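PDB 6T3E: DELTA1-pyrroline-2-carboxylate reductase from Thermococcus litoralis DSM 5473, which catalyses the NADH-dependent reduction of delta1-pyrroline-2-carboxylate to L-proline, probably as a step in L-hydroxyproline metabolism. Local coordinates for residues B[32-36]-B[341-345]; B[227-233]-B[253-259]; B[264-270]-B[293-298]. One frame throughout, in Å; residues are numbered along the deposited sequence.

Interaction 1: B[32-36]-B[341-345]; sequences DLEKL and HGVGT
V343 sets CG1 opposite its own backbone N (chi1 161°), while D32 sets its carboxylate opposite its carbonyl carbon (chi1 -67°), and the two side chains slide past each other. V343 CG1 comes to rest 3.6 Å from D32 CB. The methyl therefore meets the aliphatic root of the aspartate, and the acid end runs on past it. D32 OD2 lies 3.6 Å from G344 CA, in plain van der Waals contact. The same oxygen accepts a hydrogen bond from S29 N, just ahead of helix 30-36, which helps fix the rotation of the carboxylate.

One turn further along the helix, L36 spreads its two methyls over the other segment. Its CD1 packs 4.2 Å from V343 CG1. L36 CD2 touches H341 CB at the same separation and approaches the imidazole obliquely. The ring's ND1 is hydrogen-bonded to K337 O. K35 adds only its aliphatic part, with CD 4.2 Å from V343 CG2. Its NZ bends back to S31 O.

No hydrogen bond links the two segments. The loop is shaped instead by a Schellman motif that ends helix 324-341. G342, with positive phi, is its C-prime residue, and V343 N bonds back to A338 O. At G344 (phi 108°) a CB would be pushed against the V343 carbonyl O.

The contact lies at the surface. L36 also packs on A338 of helix 324-341, as L33 does on A334, and L36 O accepts from K337 NZ. L36 and V343 both rest on L28 of strand 26-28, and T345 bonds through its backbone to L27 of that strand.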
loop_
_atom_site.group_PDB
_atom_site.type_symbol
_atom_site.label_atom_id
_atom_site.label_comp_id
_atom_site.label_asym_id
_atom_site.label_seq_id
_atom_site.Cartn_x
_atom_site.Cartn_y
_atom_site.Cartn_z
ATOM N N ASP B 32 -5.634 -15.901 -17.412
ATOM C CA ASP B 32 -6.029 -14.758 -18.228
ATOM C C ASP B 32 -4.811 -13.948 -18.674
ATOM O O ASP B 32 -4.678 -13.619 -19.860
ATOM C CB ASP B 32 -7.017 -13.878 -17.449
ATOM C CG ASP B 32 -8.361 -14.572 -17.201
ATOM O OD1 ASP B 32 -8.616 -15.626 -17.830
ATOM O OD2 ASP B 32 -9.158 -14.069 -16.372
ATOM N N LEU B 33 -3.877 -13.677 -17.755
ATOM C CA LEU B 33 -2.764 -12.783 -18.073
ATOM C C LEU B 33 -1.764 -13.424 -19.031
ATOM O O LEU B 33 -1.225 -12.745 -19.912
ATOM C CB LEU B 33 -2.040 -12.350 -16.792
ATOM C CG LEU B 33 -2.695 -11.383 -15.796
ATOM C CD1 LEU B 33 -3.075 -10.073 -16.506
ATOM C CD2 LEU B 33 -3.873 -11.967 -15.026
ATOM N N GLU B 34 -1.493 -14.720 -18.878
ATOM C CA GLU B 34 -0.473 -15.363 -19.710
ATOM C C GLU B 34 -0.847 -15.242 -21.175
ATOM O O GLU B 34 0.008 -15.082 -22.048
ATOM C CB GLU B 34 -0.323 -16.836 -19.317
ATOM C CG GLU B 34 0.861 -17.171 -18.428
ATOM C CD GLU B 34 0.801 -18.603 -17.915
ATOM O OE1 GLU B 34 0.638 -18.798 -16.692
ATOM O OE2 GLU B 34 0.909 -19.529 -18.743
ATOM N N LYS B 35 -2.144 -15.283 -21.428
ATOM C CA LYS B 35 -2.744 -15.158 -22.745
ATOM C C LYS B 35 -2.528 -13.761 -23.338
ATOM O O LYS B 35 -2.243 -13.627 -24.532
ATOM C CB LYS B 35 -4.208 -15.519 -22.526
ATOM C CG LYS B 35 -5.249 -15.513 -23.580
ATOM C CD LYS B 35 -6.534 -15.916 -22.811
ATOM C CE LYS B 35 -6.435 -17.384 -22.426
ATOM N NZ LYS B 35 -5.710 -17.762 -21.130
ATOM N N LEU B 36 -2.645 -12.710 -22.516
ATOM C CA LEU B 36 -2.692 -11.319 -22.977
ATOM C C LEU B 36 -1.327 -10.724 -23.330
ATOM O O LEU B 36 -1.238 -9.912 -24.255
ATOM C CB LEU B 36 -3.359 -10.458 -21.912
ATOM C CG LEU B 36 -4.823 -10.783 -21.665
ATOM C CD1 LEU B 36 -5.336 -9.994 -20.456
ATOM C CD2 LEU B 36 -5.643 -10.503 -22.905
ATOM N N HIS B 341 -10.023 -7.851 -25.692
ATOM C CA HIS B 341 -10.110 -9.271 -25.998
ATOM C C HIS B 341 -11.304 -9.952 -25.349
ATOM O O HIS B 341 -11.624 -11.088 -25.718
ATOM C CB HIS B 341 -8.829 -9.983 -25.542
ATOM C CG HIS B 341 -7.684 -9.853 -26.496
ATOM N ND1 HIS B 341 -6.946 -8.696 -26.622
ATOM C CD2 HIS B 341 -7.142 -10.742 -27.362
ATOM C CE1 HIS B 341 -6.002 -8.875 -27.529
ATOM N NE2 HIS B 341 -6.097 -10.108 -27.991
ATOM N N GLY B 342 -12.030 -9.250 -24.482
ATOM C CA GLY B 342 -13.132 -9.849 -23.748
ATOM C C GLY B 342 -12.698 -10.903 -22.756
ATOM O O GLY B 342 -13.413 -11.885 -22.547
ATOM N N VAL B 343 -11.545 -10.717 -22.128
ATOM C CA VAL B 343 -10.968 -11.679 -21.195
ATOM C C VAL B 343 -11.183 -11.176 -19.775
ATOM O O VAL B 343 -11.103 -9.973 -19.502
ATOM C CB VAL B 343 -9.476 -11.899 -21.514
ATOM C CG1 VAL B 343 -8.738 -12.494 -20.354
ATOM C CG2 VAL B 343 -9.340 -12.787 -22.738
ATOM N N GLY B 344 -11.491 -12.092 -18.874
ATOM C CA GLY B 344 -11.719 -11.777 -17.482
ATOM C C GLY B 344 -13.193 -11.890 -17.129
ATOM O O GLY B 344 -14.074 -11.925 -17.988
ATOM N N THR B 345 -13.445 -11.874 -15.825
ATOM C CA THR B 345 -14.780 -12.037 -15.265
ATOM C C THR B 345 -15.133 -10.804 -14.445
ATOM O O THR B 345 -14.296 -10.293 -13.698
ATOM C CB THR B 345 -14.864 -13.301 -14.389
ATOM O OG1 THR B 345 -13.649 -13.456 -13.653
ATOM C CG2 THR B 345 -15.060 -14.538 -15.238
#

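Interaction 2: B[227-233]-B[253-259]; sequences REPVVKG and RELDSET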
loop_
_atom_site.group_PDB
_atom_site.type_symbol
_atom_site.label_atom_id
_atom_site.label_comp_id
_atom_site.label_asym_id
_atom_site.label_seq_id
_atom_site.Cartn_x
_atom_site.Cartn_y
_atom_site.Cartn_z
ATOM N N ARG B 227 21.436 -15.280 1.212
ATOM C CA ARG B 227 21.669 -14.090 2.017
ATOM C C ARG B 227 23.139 -13.704 2.085
ATOM O O ARG B 227 23.480 -12.695 2.712
ATOM C CB ARG B 227 21.111 -14.299 3.431
ATOM C CG ARG B 227 19.589 -14.369 3.459
ATOM C CD ARG B 227 19.067 -14.871 4.786
ATOM N NE ARG B 227 17.617 -14.706 4.929
ATOM C CZ ARG B 227 16.700 -15.498 4.373
ATOM N NH1 ARG B 227 17.062 -16.534 3.621
ATOM N NH2 ARG B 227 15.412 -15.256 4.578
ATOM N N GLU B 228 24.005 -14.441 1.410
ATOM C CA GLU B 228 25.432 -14.185 1.410
ATOM C C GLU B 228 25.946 -14.354 -0.011
ATOM O O GLU B 228 25.336 -15.069 -0.812
ATOM C CB GLU B 228 26.164 -15.130 2.378
ATOM C CG GLU B 228 26.049 -14.698 3.837
ATOM C CD GLU B 228 25.898 -15.870 4.792
ATOM O OE1 GLU B 228 24.971 -15.847 5.627
ATOM O OE2 GLU B 228 26.711 -16.815 4.714
ATOM N N PRO B 229 27.048 -13.693 -0.354
ATOM C CA PRO B 229 27.481 -13.648 -1.756
ATOM C C PRO B 229 27.677 -15.025 -2.374
ATOM O O PRO B 229 28.250 -15.931 -1.767
ATOM C CB PRO B 229 28.803 -12.879 -1.679
ATOM C CG PRO B 229 28.624 -11.990 -0.502
ATOM C CD PRO B 229 27.824 -12.773 0.492
ATOM N N VAL B 230 27.182 -15.160 -3.600
ATOM C CA VAL B 230 27.410 -16.337 -4.422
ATOM C C VAL B 230 28.348 -16.031 -5.578
ATOM O O VAL B 230 29.017 -16.952 -6.073
ATOM C CB VAL B 230 26.079 -16.911 -4.960
ATOM C CG1 VAL B 230 26.262 -18.324 -5.483
ATOM C CG2 VAL B 230 24.999 -16.869 -3.899
ATOM N N VAL B 231 28.432 -14.777 -6.012
ATOM C CA VAL B 231 29.268 -14.377 -7.136
ATOM C C VAL B 231 30.488 -13.657 -6.593
ATOM O O VAL B 231 30.358 -12.606 -5.954
ATOM C CB VAL B 231 28.501 -13.472 -8.113
ATOM C CG1 VAL B 231 29.368 -13.159 -9.315
ATOM C CG2 VAL B 231 27.207 -14.147 -8.542
ATOM N N LYS B 232 31.670 -14.205 -6.880
ATOM C CA LYS B 232 32.933 -13.580 -6.516
ATOM C C LYS B 232 33.464 -12.755 -7.681
ATOM O O LYS B 232 33.536 -13.234 -8.818
ATOM C CB LYS B 232 33.962 -14.641 -6.118
ATOM C CG LYS B 232 33.626 -15.410 -4.845
ATOM C CD LYS B 232 34.855 -16.146 -4.280
ATOM C CE LYS B 232 34.598 -16.706 -2.877
ATOM N NZ LYS B 232 33.643 -17.858 -2.867
ATOM N N GLY B 233 33.899 -11.532 -7.378
ATOM C CA GLY B 233 34.371 -10.652 -8.430
ATOM C C GLY B 233 35.592 -11.186 -9.148
ATOM O O GLY B 233 35.761 -10.944 -10.345
ATOM N N ARG B 253 22.794 -10.176 0.505
ATOM C CA ARG B 253 23.368 -9.882 -0.798
ATOM C C ARG B 253 23.817 -11.181 -1.440
ATOM O O ARG B 253 24.090 -12.162 -0.746
ATOM C CB ARG B 253 24.539 -8.907 -0.699
ATOM C CG ARG B 253 25.655 -9.382 0.171
ATOM C CD ARG B 253 26.846 -8.492 0.006
ATOM N NE ARG B 253 27.915 -8.874 0.913
ATOM C CZ ARG B 253 29.110 -8.299 0.926
ATOM N NH1 ARG B 253 29.379 -7.315 0.073
ATOM N NH2 ARG B 253 30.032 -8.709 1.784
ATOM N N GLU B 254 23.874 -11.170 -2.778
ATOM C CA GLU B 254 24.341 -12.291 -3.585
ATOM C C GLU B 254 25.615 -11.959 -4.354
ATOM O O GLU B 254 26.187 -12.847 -4.993
ATOM C CB GLU B 254 23.236 -12.755 -4.563
ATOM C CG GLU B 254 22.800 -11.713 -5.637
ATOM C CD GLU B 254 21.408 -11.980 -6.288
ATOM O OE1 GLU B 254 20.955 -13.140 -6.366
ATOM O OE2 GLU B 254 20.757 -11.008 -6.731
ATOM N N LEU B 255 26.082 -10.714 -4.300
ATOM C CA LEU B 255 27.318 -10.290 -4.946
ATOM C C LEU B 255 28.296 -9.835 -3.878
ATOM O O LEU B 255 27.934 -9.049 -2.998
ATOM C CB LEU B 255 27.061 -9.152 -5.931
ATOM C CG LEU B 255 25.704 -9.212 -6.626
ATOM C CD1 LEU B 255 25.421 -7.915 -7.384
ATOM C CD2 LEU B 255 25.683 -10.404 -7.557
ATOM N N ASP B 256 29.538 -10.295 -3.964
ATOM C CA ASP B 256 30.526 -9.813 -3.011
ATOM C C ASP B 256 30.890 -8.357 -3.316
ATOM O O ASP B 256 30.516 -7.785 -4.345
ATOM C CB ASP B 256 31.762 -10.717 -3.001
ATOM C CG ASP B 256 32.587 -10.619 -4.271
ATOM O OD1 ASP B 256 32.063 -10.154 -5.306
ATOM O OD2 ASP B 256 33.771 -11.032 -4.234
ATOM N N SER B 257 31.597 -7.738 -2.372
ATOM C CA SER B 257 31.936 -6.328 -2.522
ATOM C C SER B 257 32.799 -6.090 -3.754
ATOM O O SER B 257 32.706 -5.028 -4.383
ATOM C CB SER B 257 32.640 -5.834 -1.261
ATOM O OG SER B 257 31.826 -6.051 -0.121
ATOM N N GLU B 258 33.613 -7.075 -4.137
ATOM C CA GLU B 258 34.470 -6.908 -5.308
ATOM C C GLU B 258 33.648 -6.760 -6.586
ATOM O O GLU B 258 34.003 -5.966 -7.468
ATOM C CB GLU B 258 35.434 -8.089 -5.422
ATOM C CG GLU B 258 36.307 -8.076 -6.670
ATOM C CD GLU B 258 37.235 -6.881 -6.715
ATOM O OE1 GLU B 258 37.449 -6.252 -5.657
ATOM O OE2 GLU B 258 37.763 -6.573 -7.808
ATOM N N THR B 259 32.549 -7.515 -6.702
ATOM C CA THR B 259 31.708 -7.437 -7.891
ATOM C C THR B 259 31.129 -6.034 -8.083
ATOM O O THR B 259 31.169 -5.483 -9.192
ATOM C CB THR B 259 30.583 -8.471 -7.791
ATOM O OG1 THR B 259 31.143 -9.790 -7.746
ATOM C CG2 THR B 259 29.636 -8.354 -8.980
#
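Backbone hydrogen bonds are what chiefly join V230 and V231 to E254 and D256. E254 O accepts from two successive amides. V231 N reaches it nearly along the C=O direction at 3.1 Å, while V230 N, 2.9 Å from E254 O, sits well above the carbonyl plane. In return D256 N gives a nearly straight bond of 3.2 Å to V231 O (171° at the hydrogen). The V231 N and D256 N bonds make a single bridge between V231 and L255. A weak bond from R253 N to R227 O extends the pairing at the other end.

Side-chain polar contacts gather on the D256 carboxylate. D256 CG sits between the backbone N and the carbonyl carbon (chi1 70°), which turns the carboxylate to T259 and G233. D256 caps the N-terminus of helix 257-262, its OD1 accepting from T259 N at 3.0 Å and also bonding T259 OG1. D256 OD2 takes G233 N on its syn side at 3.2 Å, so one carboxylate ties the helix start to the facing loop. G233 CA lies against E258 CG. A CB on G233 would run into E258 CG and T259 N.

Van der Waals and apolar contacts complete the interface. P229 CG lies over one face of the R253 guanidinium, 3.5 Å from its NE. The group is steadied at its edge by a bond from R253 NH1 to S257 OG, which lies 2° out of the guanidinium plane. V231 CG2 touches L255 CD2 at 4.2 Å, the two side chains pointing the same way.

V230 also touches the bound NADH, so this pairing borders the cofactor pocket. V231 packs on L220 and V222 of strand 219-222 and, with V230, on I157 of strand 153-157. R253 also rests on I282 and P283 of helix 278-286.

Interaction 3: B[264-270]-B[293-298]; sequences KLVVDSK and HIHAEL
L265 O accepts from H295 N, and V267 is paired with E297, as two parallel strands join at the edge of the Rossmann-type sheet. Strands 264-267 and 294-297 are neighbours linked through helices, a beta-alpha-beta crossover. V267 N bonds A296 O at 3.3 Å, and L298 N bonds V267 O.

E297 reaches to the start of helix 270-276. Its CB lies near V267 O. Its CG, anti to the carbonyl carbon (chi1 -62°), packs 3.7 Å from K270 CE. The chain is extended beyond CG. The carboxyl carbon CD passes K270 CB, and OE1 accepts from K270 N at 2.7 Å on the anti side, 34° out of the carboxylate plane. OE2 is 4.0 Å from K270 CE. An alanine here would probably leave K270 N without this acceptor and the K270 side chain freer to turn.

Beside it, I294 CG1 touches both L265 CD2 and V267 CG1. At the far end H295 holds K307 O through NE2, and K264 NZ goes to G308 O and E310. On the way there, K264 CE sits over the centre of the H295 ring, 4.1 Å from its centroid and 5° off the normal.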
loop_
_atom_site.group_PDB
_atom_site.type_symbol
_atom_site.label_atom_id
_atom_site.label_comp_id
_atom_site.label_asym_id
_atom_site.label_seq_id
_atom_site.Cartn_x
_atom_site.Cartn_y
_atom_site.Cartn_z
ATOM N N LYS B 264 30.645 -0.927 -13.560
ATOM C CA LYS B 264 29.921 0.310 -13.826
ATOM C C LYS B 264 28.480 0.087 -13.389
ATOM O O LYS B 264 27.741 -0.666 -14.033
ATOM C CB LYS B 264 30.011 0.669 -15.309
ATOM C CG LYS B 264 29.710 2.126 -15.629
ATOM C CD LYS B 264 29.239 2.288 -17.058
ATOM C CE LYS B 264 29.908 3.461 -17.730
ATOM N NZ LYS B 264 29.479 3.589 -19.143
ATOM N N LEU B 265 28.085 0.741 -12.296
ATOM C CA LEU B 265 26.868 0.394 -11.569
ATOM C C LEU B 265 25.673 1.208 -12.063
ATOM O O LEU B 265 25.682 2.443 -12.006
ATOM C CB LEU B 265 27.092 0.603 -10.072
ATOM C CG LEU B 265 25.930 0.310 -9.125
ATOM C CD1 LEU B 265 25.393 -1.089 -9.365
ATOM C CD2 LEU B 265 26.374 0.472 -7.676
ATOM N N VAL B 266 24.630 0.513 -12.515
ATOM C CA VAL B 266 23.349 1.125 -12.854
ATOM C C VAL B 266 22.283 0.498 -11.966
ATOM O O VAL B 266 22.249 -0.726 -11.799
ATOM C CB VAL B 266 22.997 0.956 -14.348
ATOM C CG1 VAL B 266 21.585 1.452 -14.620
ATOM C CG2 VAL B 266 23.996 1.704 -15.222
ATOM N N VAL B 267 21.416 1.337 -11.402
ATOM C CA VAL B 267 20.384 0.898 -10.474
ATOM C C VAL B 267 19.022 1.200 -11.078
ATOM O O VAL B 267 18.877 2.115 -11.894
ATOM C CB VAL B 267 20.530 1.582 -9.099
ATOM C CG1 VAL B 267 21.905 1.284 -8.504
ATOM C CG2 VAL B 267 20.301 3.071 -9.225
ATOM N N ASP B 268 18.015 0.410 -10.688
ATOM C CA ASP B 268 16.657 0.700 -11.144
ATOM C C ASP B 268 16.175 2.027 -10.577
ATOM O O ASP B 268 15.623 2.859 -11.300
ATOM C CB ASP B 268 15.706 -0.451 -10.773
ATOM C CG ASP B 268 15.724 -0.791 -9.301
ATOM O OD1 ASP B 268 14.703 -0.571 -8.616
ATOM O OD2 ASP B 268 16.769 -1.280 -8.821
ATOM N N SER B 269 16.444 2.274 -9.306
ATOM C CA SER B 269 16.163 3.570 -8.718
ATOM C C SER B 269 17.117 3.751 -7.546
ATOM O O SER B 269 17.400 2.789 -6.818
ATOM C CB SER B 269 14.693 3.693 -8.289
ATOM O OG SER B 269 14.501 3.447 -6.907
ATOM N N LYS B 270 17.667 4.967 -7.429
ATOM C CA LYS B 270 18.588 5.262 -6.338
ATOM C C LYS B 270 17.873 5.178 -4.998
ATOM O O LYS B 270 18.386 4.580 -4.041
ATOM C CB LYS B 270 19.203 6.647 -6.527
ATOM C CG LYS B 270 20.661 6.624 -6.904
ATOM C CD LYS B 270 21.258 8.039 -7.014
ATOM C CE LYS B 270 20.985 8.693 -8.379
ATOM N NZ LYS B 270 21.687 10.009 -8.573
ATOM N N HIS B 293 29.497 5.942 -6.650
ATOM C CA HIS B 293 29.819 4.780 -7.474
ATOM C C HIS B 293 28.665 4.381 -8.389
ATOM O O HIS B 293 28.888 3.649 -9.361
ATOM C CB HIS B 293 30.214 3.602 -6.576
ATOM C CG HIS B 293 30.738 2.421 -7.327
ATOM N ND1 HIS B 293 31.836 2.494 -8.156
ATOM C CD2 HIS B 293 30.311 1.137 -7.381
ATOM C CE1 HIS B 293 32.065 1.307 -8.688
ATOM N NE2 HIS B 293 31.154 0.466 -8.233
ATOM N N ILE B 294 27.449 4.841 -8.094
ATOM C CA ILE B 294 26.291 4.646 -8.963
ATOM C C ILE B 294 26.468 5.547 -10.180
ATOM O O ILE B 294 26.450 6.776 -10.061
ATOM C CB ILE B 294 24.976 4.956 -8.234
ATOM C CG1 ILE B 294 24.624 3.836 -7.253
ATOM C CG2 ILE B 294 23.839 5.180 -9.237
ATOM C CD1 ILE B 294 23.578 4.229 -6.221
ATOM N N HIS B 295 26.659 4.937 -11.352
ATOM C CA HIS B 295 26.846 5.722 -12.567
ATOM C C HIS B 295 25.567 6.452 -12.948
ATOM O O HIS B 295 25.584 7.657 -13.219
ATOM C CB HIS B 295 27.302 4.822 -13.714
ATOM C CG HIS B 295 27.181 5.459 -15.066
ATOM N ND1 HIS B 295 28.023 6.464 -15.493
ATOM C CD2 HIS B 295 26.323 5.228 -16.088
ATOM C CE1 HIS B 295 27.691 6.823 -16.719
ATOM N NE2 HIS B 295 26.664 6.087 -17.105
ATOM N N ALA B 296 24.443 5.742 -12.954
ATOM C CA ALA B 296 23.191 6.328 -13.397
ATOM C C ALA B 296 22.025 5.457 -12.954
ATOM O O ALA B 296 22.162 4.249 -12.742
ATOM C CB ALA B 296 23.173 6.498 -14.920
ATOM N N GLU B 297 20.866 6.096 -12.842
ATOM C CA GLU B 297 19.606 5.385 -12.732
ATOM C C GLU B 297 19.138 4.966 -14.115
ATOM O O GLU B 297 19.438 5.617 -15.119
ATOM C CB GLU B 297 18.537 6.265 -12.084
ATOM C CG GLU B 297 18.839 6.702 -10.666
ATOM C CD GLU B 297 17.663 7.406 -10.021
ATOM O OE1 GLU B 297 16.896 6.748 -9.285
ATOM O OE2 GLU B 297 17.502 8.621 -10.251
ATOM N N LEU B 298 18.372 3.878 -14.160
ATOM C CA LEU B 298 17.893 3.387 -15.444
ATOM C C LEU B 298 17.074 4.443 -16.173
ATOM O O LEU B 298 17.132 4.525 -17.404
ATOM C CB LEU B 298 17.065 2.116 -15.243
ATOM C CG LEU B 298 16.562 1.428 -16.514
ATOM C CD1 LEU B 298 17.721 0.886 -17.323
ATOM C CD2 LEU B 298 15.572 0.325 -16.186
#

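How the interactions relate
Interaction 1 joins the two ends of the chain, pairing helix 30-36 with the loop after helix 324-341. Interactions 2 and 3 are nested inside the loop it closes and follow each other in series. Interaction 1 belongs to the region of the mixed sheet, on the opposite side of the chain's centre from the others. Its centre is about 40 Å from that of interaction 2 and 35 Å from that of interaction 3. Interactions 2 and 3 lie on the parallel-sheet side, with centres about 18 Å apart. Helix 257-262 leads into strand 264-267, next to the outermost strand, so the contact bordering the cofactor at V230 is followed by the one at the sheet edge.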